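Local coordinates for carboxypeptidase Y inhibitor (Saccharomyces cerevisiae, PDB 1WPX), which inhibits carboxypeptidase Y specifically and potently, and belongs to the phosphatidylethanolamine-binding protein family, at residues F64-N69 with L209-F214; T91-D96 with P187-G192; V165-K170 with T196-W201. All blocks are in the same frame, centred on the assembly; numbering follows the deposited sequence.

Contact 1. Residues F64-N69 with L209-F214; sequences FQFTFN and LVASNF
F66 reaches from strand 63-69 to the neighbouring residues V210 and A211 of strand 208-217, two strands that are not paired with each other. The close part of the contact is at the far end of the F66 ring. CZ lies 3.4 Å from V210 CG1 and CE1 lies 3.6 Å from that same methyl, while the two side chains cross at about a right angle. The ring gets this far because its CG is anti to the backbone N (chi1 178°). V210 CG1 is likewise anti to its own N (chi1 168°), which turns this methyl to the ring. The looser part is one residue further on, where CE1 is 4.2 Å from A211 CB, a methyl also covered by L37. All three residues are buried and the meeting is wholly apolar, with no hydrogen bond between the segments; even the closest CA atoms, those of F66 and A211, are 8.3 Å apart. L168 also packs against F66. Q65 and T67, either side of F66 in the sequence, serve the outward face of their strand: both pack on apolar side chains of the second protein chain of the assembly, and Q65 NE2 is hydrogen-bonded to that chain's backbone. V210 and A211 can both point at F66 because they form a classic beta bulge opposite L168, whose backbone is hydrogen-bonded to both residues. Side chains meeting across layers in this way, between strands of a curled antiparallel sheet, are consistent with the sandwich-like core of the phosphatidylethanolamine-binding protein fold, here with a bulge turning two residues inward.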
loop_
_atom_site.group_PDB
_atom_site.type_symbol
_atom_site.label_atom_id
_atom_site.label_comp_id
_atom_site.label_asym_id
_atom_site.label_seq_id
_atom_site.Cartn_x
_atom_site.Cartn_y
_atom_site.Cartn_z
ATOM N N PHE B 64 -17.957 -10.830 9.876
ATOM C CA PHE B 64 -17.335 -11.508 8.745
ATOM C C PHE B 64 -18.056 -11.254 7.425
ATOM O O PHE B 64 -19.243 -10.939 7.398
ATOM C CB PHE B 64 -17.310 -13.014 8.996
ATOM C CG PHE B 64 -16.617 -13.409 10.264
ATOM C CD1 PHE B 64 -15.254 -13.697 10.267
ATOM C CD2 PHE B 64 -17.332 -13.513 11.458
ATOM C CE1 PHE B 64 -14.607 -14.090 11.444
ATOM C CE2 PHE B 64 -16.698 -13.904 12.640
ATOM C CZ PHE B 64 -15.329 -14.194 12.631
ATOM N N GLN B 65 -17.310 -11.395 6.332
ATOM C CA GLN B 65 -17.840 -11.238 4.986
ATOM C C GLN B 65 -17.039 -12.165 4.102
ATOM O O GLN B 65 -15.831 -12.293 4.273
ATOM C CB GLN B 65 -17.688 -9.809 4.460
ATOM C CG GLN B 65 -18.160 -9.672 3.005
ATOM C CD GLN B 65 -17.833 -8.326 2.384
ATOM O OE1 GLN B 65 -16.673 -7.925 2.322
ATOM N NE2 GLN B 65 -18.858 -7.626 1.910
ATOM N N PHE B 66 -17.713 -12.815 3.161
ATOM C CA PHE B 66 -17.045 -13.730 2.246
ATOM C C PHE B 66 -17.212 -13.232 0.822
ATOM O O PHE B 66 -18.318 -12.961 0.374
ATOM C CB PHE B 66 -17.629 -15.136 2.376
ATOM C CG PHE B 66 -17.034 -16.133 1.420
ATOM C CD1 PHE B 66 -15.665 -16.374 1.402
ATOM C CD2 PHE B 66 -17.846 -16.845 0.544
ATOM C CE1 PHE B 66 -15.111 -17.306 0.525
ATOM C CE2 PHE B 66 -17.302 -17.782 -0.338
ATOM C CZ PHE B 66 -15.932 -18.012 -0.346
ATOM N N THR B 67 -16.099 -13.075 0.124
ATOM C CA THR B 67 -16.151 -12.630 -1.252
ATOM C C THR B 67 -15.698 -13.791 -2.109
ATOM O O THR B 67 -14.565 -14.258 -1.999
ATOM C CB THR B 67 -15.233 -11.414 -1.503
ATOM O OG1 THR B 67 -15.818 -10.249 -0.916
ATOM C CG2 THR B 67 -15.052 -11.173 -2.987
ATOM N N PHE B 68 -16.605 -14.281 -2.939
ATOM C CA PHE B 68 -16.266 -15.378 -3.821
ATOM C C PHE B 68 -15.952 -14.799 -5.188
ATOM O O PHE B 68 -16.634 -13.888 -5.668
ATOM C CB PHE B 68 -17.420 -16.382 -3.916
ATOM C CG PHE B 68 -17.252 -17.388 -5.016
ATOM C CD1 PHE B 68 -17.838 -17.182 -6.263
ATOM C CD2 PHE B 68 -16.477 -18.531 -4.821
ATOM C CE1 PHE B 68 -17.655 -18.097 -7.301
ATOM C CE2 PHE B 68 -16.286 -19.457 -5.855
ATOM C CZ PHE B 68 -16.876 -19.239 -7.096
ATOM N N ASN B 69 -14.898 -15.321 -5.800
ATOM C CA ASN B 69 -14.485 -14.872 -7.120
ATOM C C ASN B 69 -14.117 -16.084 -7.957
ATOM O O ASN B 69 -13.030 -16.643 -7.796
ATOM C CB ASN B 69 -13.282 -13.938 -7.013
ATOM C CG ASN B 69 -12.807 -13.452 -8.364
ATOM O OD1 ASN B 69 -13.583 -12.889 -9.137
ATOM N ND2 ASN B 69 -11.527 -13.667 -8.659
ATOM N N LEU B 209 -11.732 -26.481 3.564
ATOM C CA LEU B 209 -11.218 -25.127 3.797
ATOM C C LEU B 209 -11.503 -24.258 2.575
ATOM O O LEU B 209 -11.184 -24.643 1.454
ATOM C CB LEU B 209 -9.706 -25.160 4.022
ATOM C CG LEU B 209 -9.091 -24.196 5.044
ATOM C CD1 LEU B 209 -7.669 -23.846 4.609
ATOM C CD2 LEU B 209 -9.926 -22.940 5.169
ATOM N N VAL B 210 -12.091 -23.087 2.786
ATOM C CA VAL B 210 -12.403 -22.196 1.675
ATOM C C VAL B 210 -11.662 -20.863 1.734
ATOM O O VAL B 210 -11.310 -20.305 0.696
ATOM C CB VAL B 210 -13.934 -21.930 1.586
ATOM C CG1 VAL B 210 -14.227 -20.787 0.625
ATOM C CG2 VAL B 210 -14.639 -23.180 1.095
ATOM N N ALA B 211 -11.420 -20.352 2.939
ATOM C CA ALA B 211 -10.729 -19.074 3.086
ATOM C C ALA B 211 -10.088 -18.897 4.455
ATOM O O ALA B 211 -10.367 -19.653 5.389
ATOM C CB ALA B 211 -11.697 -17.931 2.825
ATOM N N SER B 212 -9.228 -17.884 4.562
ATOM C CA SER B 212 -8.532 -17.584 5.810
ATOM C C SER B 212 -7.929 -16.175 5.873
ATOM O O SER B 212 -7.448 -15.647 4.878
ATOM C CB SER B 212 -7.422 -18.606 6.041
ATOM O OG SER B 212 -6.705 -18.305 7.225
ATOM N N ASN B 213 -7.970 -15.579 7.056
ATOM C CA ASN B 213 -7.402 -14.258 7.298
ATOM C C ASN B 213 -6.778 -14.359 8.689
ATOM O O ASN B 213 -7.058 -15.304 9.421
ATOM C CB ASN B 213 -8.492 -13.189 7.302
ATOM C CG ASN B 213 -7.943 -11.787 7.052
ATOM O OD1 ASN B 213 -6.751 -11.539 7.194
ATOM N ND2 ASN B 213 -8.821 -10.867 6.688
ATOM N N PHE B 214 -5.937 -13.406 9.067
ATOM C CA PHE B 214 -5.325 -13.477 10.386
ATOM C C PHE B 214 -4.693 -12.159 10.815
ATOM O O PHE B 214 -4.482 -11.257 10.006
ATOM C CB PHE B 214 -4.267 -14.584 10.413
ATOM C CG PHE B 214 -2.998 -14.216 9.708
ATOM C CD1 PHE B 214 -1.827 -14.008 10.426
ATOM C CD2 PHE B 214 -2.981 -14.028 8.333
ATOM C CE1 PHE B 214 -0.659 -13.615 9.784
ATOM C CE2 PHE B 214 -1.820 -13.636 7.681
ATOM C CZ PHE B 214 -0.656 -13.427 8.410
#

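Contact 2. Residues T91-D96 with P187-G192; sequences TLVMTD and PNWGYG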
loop_
_atom_site.group_PDB
_atom_site.type_symbol
_atom_site.label_atom_id
_atom_site.label_comp_id
_atom_site.label_asym_id
_atom_site.label_seq_id
_atom_site.Cartn_x
_atom_site.Cartn_y
_atom_site.Cartn_z
ATOM N N THR B 91 -18.574 -23.274 8.451
ATOM C CA THR B 91 -18.031 -23.290 9.798
ATOM C C THR B 91 -16.909 -22.262 9.867
ATOM O O THR B 91 -15.998 -22.249 9.037
ATOM C CB THR B 91 -17.484 -24.680 10.180
ATOM O OG1 THR B 91 -18.573 -25.520 10.580
ATOM C CG2 THR B 91 -16.478 -24.567 11.327
ATOM N N LEU B 92 -16.996 -21.399 10.870
ATOM C CA LEU B 92 -16.020 -20.343 11.082
ATOM C C LEU B 92 -15.207 -20.665 12.332
ATOM O O LEU B 92 -15.757 -20.802 13.427
ATOM C CB LEU B 92 -16.757 -19.013 11.247
ATOM C CG LEU B 92 -16.067 -17.714 10.842
ATOM C CD1 LEU B 92 -15.218 -17.901 9.590
ATOM C CD2 LEU B 92 -17.150 -16.685 10.598
ATOM N N VAL B 93 -13.897 -20.783 12.154
ATOM C CA VAL B 93 -12.990 -21.109 13.249
ATOM C C VAL B 93 -11.971 -20.011 13.559
ATOM O O VAL B 93 -11.588 -19.243 12.683
ATOM C CB VAL B 93 -12.201 -22.404 12.922
ATOM C CG1 VAL B 93 -11.094 -22.630 13.944
ATOM C CG2 VAL B 93 -13.142 -23.587 12.897
ATOM N N MET B 94 -11.549 -19.935 14.819
ATOM C CA MET B 94 -10.516 -18.991 15.230
ATOM C C MET B 94 -9.563 -19.743 16.149
ATOM O O MET B 94 -9.967 -20.246 17.195
ATOM C CB MET B 94 -11.086 -17.786 15.974
ATOM C CG MET B 94 -10.021 -16.714 16.213
ATOM S SD MET B 94 -10.579 -15.276 17.153
ATOM C CE MET B 94 -9.231 -15.107 18.322
ATOM N N THR B 95 -8.300 -19.832 15.759
ATOM C CA THR B 95 -7.337 -20.545 16.578
ATOM C C THR B 95 -5.987 -19.833 16.681
ATOM O O THR B 95 -5.622 -19.031 15.819
ATOM C CB THR B 95 -7.107 -21.972 16.035
ATOM O OG1 THR B 95 -6.365 -22.740 16.996
ATOM C CG2 THR B 95 -6.340 -21.919 14.717
ATOM N N ASP B 96 -5.261 -20.144 17.754
ATOM C CA ASP B 96 -3.940 -19.587 18.016
ATOM C C ASP B 96 -2.952 -20.754 18.075
ATOM O O ASP B 96 -3.019 -21.580 18.980
ATOM C CB ASP B 96 -3.946 -18.832 19.353
ATOM C CG ASP B 96 -2.559 -18.341 19.762
ATOM O OD1 ASP B 96 -1.584 -18.571 19.014
ATOM O OD2 ASP B 96 -2.441 -17.722 20.840
ATOM N N PRO B 187 -7.269 -25.585 25.225
ATOM C CA PRO B 187 -5.883 -25.992 24.973
ATOM C C PRO B 187 -5.795 -27.277 24.146
ATOM O O PRO B 187 -6.386 -28.298 24.499
ATOM C CB PRO B 187 -5.301 -26.136 26.380
ATOM C CG PRO B 187 -6.517 -26.343 27.254
ATOM C CD PRO B 187 -7.515 -25.403 26.664
ATOM N N ASN B 188 -5.060 -27.202 23.040
ATOM C CA ASN B 188 -4.869 -28.321 22.115
ATOM C C ASN B 188 -6.193 -28.790 21.524
ATOM O O ASN B 188 -6.271 -29.873 20.942
ATOM C CB ASN B 188 -4.190 -29.508 22.809
ATOM C CG ASN B 188 -2.985 -29.099 23.623
ATOM O OD1 ASN B 188 -3.110 -28.729 24.790
ATOM N ND2 ASN B 188 -1.809 -29.152 23.011
ATOM N N TRP B 189 -7.230 -27.968 21.660
ATOM C CA TRP B 189 -8.548 -28.328 21.155
ATOM C C TRP B 189 -8.978 -29.617 21.845
ATOM O O TRP B 189 -9.729 -30.423 21.288
ATOM C CB TRP B 189 -8.521 -28.519 19.629
ATOM C CG TRP B 189 -8.594 -27.227 18.859
ATOM C CD1 TRP B 189 -7.768 -26.145 18.990
ATOM C CD2 TRP B 189 -9.567 -26.867 17.868
ATOM N NE1 TRP B 189 -8.170 -25.136 18.148
ATOM C CE2 TRP B 189 -9.271 -25.551 17.449
ATOM C CE3 TRP B 189 -10.664 -27.530 17.295
ATOM C CZ2 TRP B 189 -10.030 -24.882 16.485
ATOM C CZ3 TRP B 189 -11.420 -26.863 16.334
ATOM C CH2 TRP B 189 -11.096 -25.552 15.942
ATOM N N GLY B 190 -8.478 -29.799 23.065
ATOM C CA GLY B 190 -8.808 -30.975 23.847
ATOM C C GLY B 190 -8.250 -32.280 23.316
ATOM O O GLY B 190 -8.779 -33.345 23.623
ATOM N N TYR B 191 -7.184 -32.213 22.528
ATOM C CA TYR B 191 -6.577 -33.419 21.972
ATOM C C TYR B 191 -5.419 -33.927 22.820
ATOM O O TYR B 191 -4.878 -34.999 22.553
ATOM C CB TYR B 191 -6.087 -33.158 20.545
ATOM C CG TYR B 191 -7.184 -33.179 19.508
ATOM C CD1 TYR B 191 -7.656 -34.380 18.993
ATOM C CD2 TYR B 191 -7.770 -31.997 19.062
ATOM C CE1 TYR B 191 -8.685 -34.408 18.060
ATOM C CE2 TYR B 191 -8.803 -32.014 18.128
ATOM C CZ TYR B 191 -9.257 -33.222 17.633
ATOM O OH TYR B 191 -10.290 -33.243 16.723
ATOM N N GLY B 192 -5.034 -33.161 23.835
ATOM C CA GLY B 192 -3.937 -33.582 24.688
ATOM C C GLY B 192 -2.555 -33.344 24.101
ATOM O O GLY B 192 -1.720 -32.692 24.726
#
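W189 ties a loop to the face of a sheet strand: it stands in the irregular segment between strand 162-170 and helix 198-203 and brings the edge of its indole to V93 and T95 of strand 90-96. One hydrogen bond and one apolar patch make the contact. W189 NE1 donates to T95 OG1 at 3.2 Å, with an N-H...O angle of 153° and the oxygen lying 19° out of the indole plane. With OG1 anti to the backbone N (chi1 -169°), the threonine hydroxyl is turned to the loop; it is also hydrogen-bonded to E109 OE1 and, weakly, to F110 O, so the indole is one of several partners of this buried oxygen. At the six-membered ring, V93 CG1 comes in the indole plane at its edge, 3.5 Å from W189 CH2 and 3.6 Å from CZ2. V198 packs on all three residues, and the W201 ring meets that of W189. A leucine in place of W189 would probably leave T95 OG1 without its indole donor and open a gap beside V93. Beyond T95 the strand ends at D96, the first residue of the sequence DPDAP, a signature of phosphatidylethanolamine-binding proteins that in relatives borders the anion-binding pocket; the tryptophan thus packs on the sheet strand leading into this family motif.

Contact 3. Residues V165-K170 with T196-W201; sequences VFLLYK and TGVGKW
Helix 198-203 lies against the central antiparallel sheet, and its first residue, V198, packs on L167 and Y169 of strand 162-170. G197 occupies the N-cap position, and a backbone bond from W201 N to G197 O, 3.0 Å, closes the first helical turn. V198 is directed at the strand and is met by two of its side chains. Y169 crosses it at about a right angle, its OH 4.0 Å from V198 CB and 4.1 Å from V198 CG2. Having CG beside the backbone N and anti to the carbonyl carbon (chi1 -69°), the tyrosine extends its ring from the strand to the helix start. L167, two residues earlier on the same face, meets V198 more loosely, its CD2 4.3 Å from V198 CG2. V93 and T95 of strand 90-96, with V25 and W189 from loops, also pack on the valine. No hydrogen bond links the two segments, although L167, Y169 and V198 are all buried. Between these two segments the helix start is therefore held by side-chain packing, with the tyrosine hydroxyl resting on carbon and making no hydrogen bond to 196-201.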
loop_
_atom_site.group_PDB
_atom_site.type_symbol
_atom_site.label_atom_id
_atom_site.label_comp_id
_atom_site.label_asym_id
_atom_site.label_seq_id
_atom_site.Cartn_x
_atom_site.Cartn_y
_atom_site.Cartn_z
ATOM N N VAL B 165 -5.617 -16.910 13.843
ATOM C CA VAL B 165 -6.114 -17.323 12.534
ATOM C C VAL B 165 -7.596 -17.668 12.365
ATOM O O VAL B 165 -8.129 -18.546 13.039
ATOM C CB VAL B 165 -5.284 -18.528 12.026
ATOM C CG1 VAL B 165 -5.567 -18.788 10.558
ATOM C CG2 VAL B 165 -3.802 -18.259 12.245
ATOM N N PHE B 166 -8.251 -16.969 11.439
ATOM C CA PHE B 166 -9.650 -17.229 11.125
ATOM C C PHE B 166 -9.687 -18.149 9.907
ATOM O O PHE B 166 -8.958 -17.927 8.935
ATOM C CB PHE B 166 -10.395 -15.935 10.794
ATOM C CG PHE B 166 -10.632 -15.054 11.979
ATOM C CD1 PHE B 166 -9.836 -13.932 12.201
ATOM C CD2 PHE B 166 -11.661 -15.338 12.875
ATOM C CE1 PHE B 166 -10.064 -13.105 13.297
ATOM C CE2 PHE B 166 -11.895 -14.518 13.972
ATOM C CZ PHE B 166 -11.094 -13.395 14.185
ATOM N N LEU B 167 -10.523 -19.184 9.966
ATOM C CA LEU B 167 -10.655 -20.130 8.859
ATOM C C LEU B 167 -12.120 -20.424 8.547
ATOM O O LEU B 167 -12.917 -20.699 9.452
ATOM C CB LEU B 167 -9.934 -21.446 9.171
ATOM C CG LEU B 167 -8.446 -21.376 9.514
ATOM C CD1 LEU B 167 -8.291 -21.279 11.016
ATOM C CD2 LEU B 167 -7.735 -22.610 9.013
ATOM N N LEU B 168 -12.471 -20.360 7.264
ATOM C CA LEU B 168 -13.835 -20.629 6.833
ATOM C C LEU B 168 -13.902 -21.990 6.141
ATOM O O LEU B 168 -13.199 -22.232 5.156
ATOM C CB LEU B 168 -14.323 -19.536 5.875
ATOM C CG LEU B 168 -15.778 -19.676 5.413
ATOM C CD1 LEU B 168 -16.692 -19.431 6.594
ATOM C CD2 LEU B 168 -16.089 -18.687 4.301
ATOM N N TYR B 169 -14.742 -22.880 6.663
ATOM C CA TYR B 169 -14.892 -24.210 6.078
ATOM C C TYR B 169 -16.290 -24.453 5.529
ATOM O O TYR B 169 -17.275 -23.938 6.057
ATOM C CB TYR B 169 -14.608 -25.297 7.114
ATOM C CG TYR B 169 -13.173 -25.415 7.553
ATOM C CD1 TYR B 169 -12.687 -24.661 8.620
ATOM C CD2 TYR B 169 -12.302 -26.300 6.913
ATOM C CE1 TYR B 169 -11.365 -24.788 9.046
ATOM C CE2 TYR B 169 -10.980 -26.434 7.322
ATOM C CZ TYR B 169 -10.515 -25.677 8.394
ATOM O OH TYR B 169 -9.211 -25.824 8.819
ATOM N N LYS B 170 -16.370 -25.238 4.461
ATOM C CA LYS B 170 -17.657 -25.597 3.883
ATOM C C LYS B 170 -17.968 -26.973 4.456
ATOM O O LYS B 170 -17.126 -27.866 4.400
ATOM C CB LYS B 170 -17.575 -25.698 2.364
ATOM C CG LYS B 170 -18.867 -26.195 1.749
ATOM C CD LYS B 170 -18.670 -26.674 0.326
ATOM C CE LYS B 170 -19.947 -27.318 -0.201
ATOM N NZ LYS B 170 -19.821 -27.761 -1.623
ATOM N N THR B 196 -1.707 -29.345 17.916
ATOM C CA THR B 196 -2.812 -29.989 17.219
ATOM C C THR B 196 -4.087 -29.158 17.368
ATOM O O THR B 196 -4.363 -28.620 18.440
ATOM C CB THR B 196 -3.055 -31.418 17.764
ATOM O OG1 THR B 196 -3.460 -31.341 19.133
ATOM C CG2 THR B 196 -1.780 -32.253 17.674
ATOM N N GLY B 197 -4.857 -29.049 16.289
ATOM C CA GLY B 197 -6.082 -28.270 16.351
ATOM C C GLY B 197 -6.966 -28.343 15.117
ATOM O O GLY B 197 -7.391 -29.427 14.713
ATOM N N VAL B 198 -7.239 -27.187 14.516
ATOM C CA VAL B 198 -8.100 -27.113 13.339
ATOM C C VAL B 198 -7.769 -28.144 12.273
ATOM O O VAL B 198 -8.666 -28.692 11.640
ATOM C CB VAL B 198 -8.069 -25.700 12.691
ATOM C CG1 VAL B 198 -8.367 -24.656 13.735
ATOM C CG2 VAL B 198 -6.726 -25.433 12.047
ATOM N N GLY B 199 -6.482 -28.408 12.076
ATOM C CA GLY B 199 -6.079 -29.374 11.072
ATOM C C GLY B 199 -6.644 -30.746 11.366
ATOM O O GLY B 199 -7.286 -31.350 10.513
ATOM N N LYS B 200 -6.399 -31.230 12.579
ATOM C CA LYS B 200 -6.875 -32.534 13.029
ATOM C C LYS B 200 -8.403 -32.613 12.980
ATOM O O LYS B 200 -8.975 -33.500 12.336
ATOM C CB LYS B 200 -6.403 -32.779 14.464
ATOM C CG LYS B 200 -6.817 -34.111 15.064
ATOM C CD LYS B 200 -6.127 -35.253 14.343
ATOM C CE LYS B 200 -6.300 -36.575 15.074
ATOM N NZ LYS B 200 -5.535 -37.652 14.380
ATOM N N TRP B 201 -9.046 -31.671 13.663
ATOM C CA TRP B 201 -10.502 -31.603 13.746
ATOM C C TRP B 201 -11.206 -31.440 12.399
ATOM O O TRP B 201 -12.245 -32.057 12.165
ATOM C CB TRP B 201 -10.911 -30.453 14.668
ATOM C CG TRP B 201 -12.367 -30.422 14.991
ATOM C CD1 TRP B 201 -13.037 -31.261 15.832
ATOM C CD2 TRP B 201 -13.338 -29.492 14.492
ATOM N NE1 TRP B 201 -14.367 -30.908 15.893
ATOM C CE2 TRP B 201 -14.578 -29.827 15.080
ATOM C CE3 TRP B 201 -13.282 -28.408 13.606
ATOM C CZ2 TRP B 201 -15.751 -29.118 14.809
ATOM C CZ3 TRP B 201 -14.449 -27.704 13.339
ATOM C CH2 TRP B 201 -15.666 -28.062 13.940
#

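How the contacts relate
Strand 162-170 connects the three contacts. Its L168 lies on the F66 side, towards contact 1, and its L167 and Y169 on the other face, in contact 3. Contacts 2 and 3 have centres about 7 Å apart and share one apolar cluster, with W189 CZ2 3.2 Å from V198 CG1; V93 N and L167 O, 2.9 Å apart, probably bond between their strands. Contact 1 lies about 13 Å from contact 3 by centres, joined by a probable bond from S212 OG to F166 O, 2.9 Å. It is about 19 Å from contact 2, beyond the chain's centre, yet F64 CD2 touches L92 CD2 at 3.3 Å. D96 lies near a sulfate ion, probably from the crystallisation liquor.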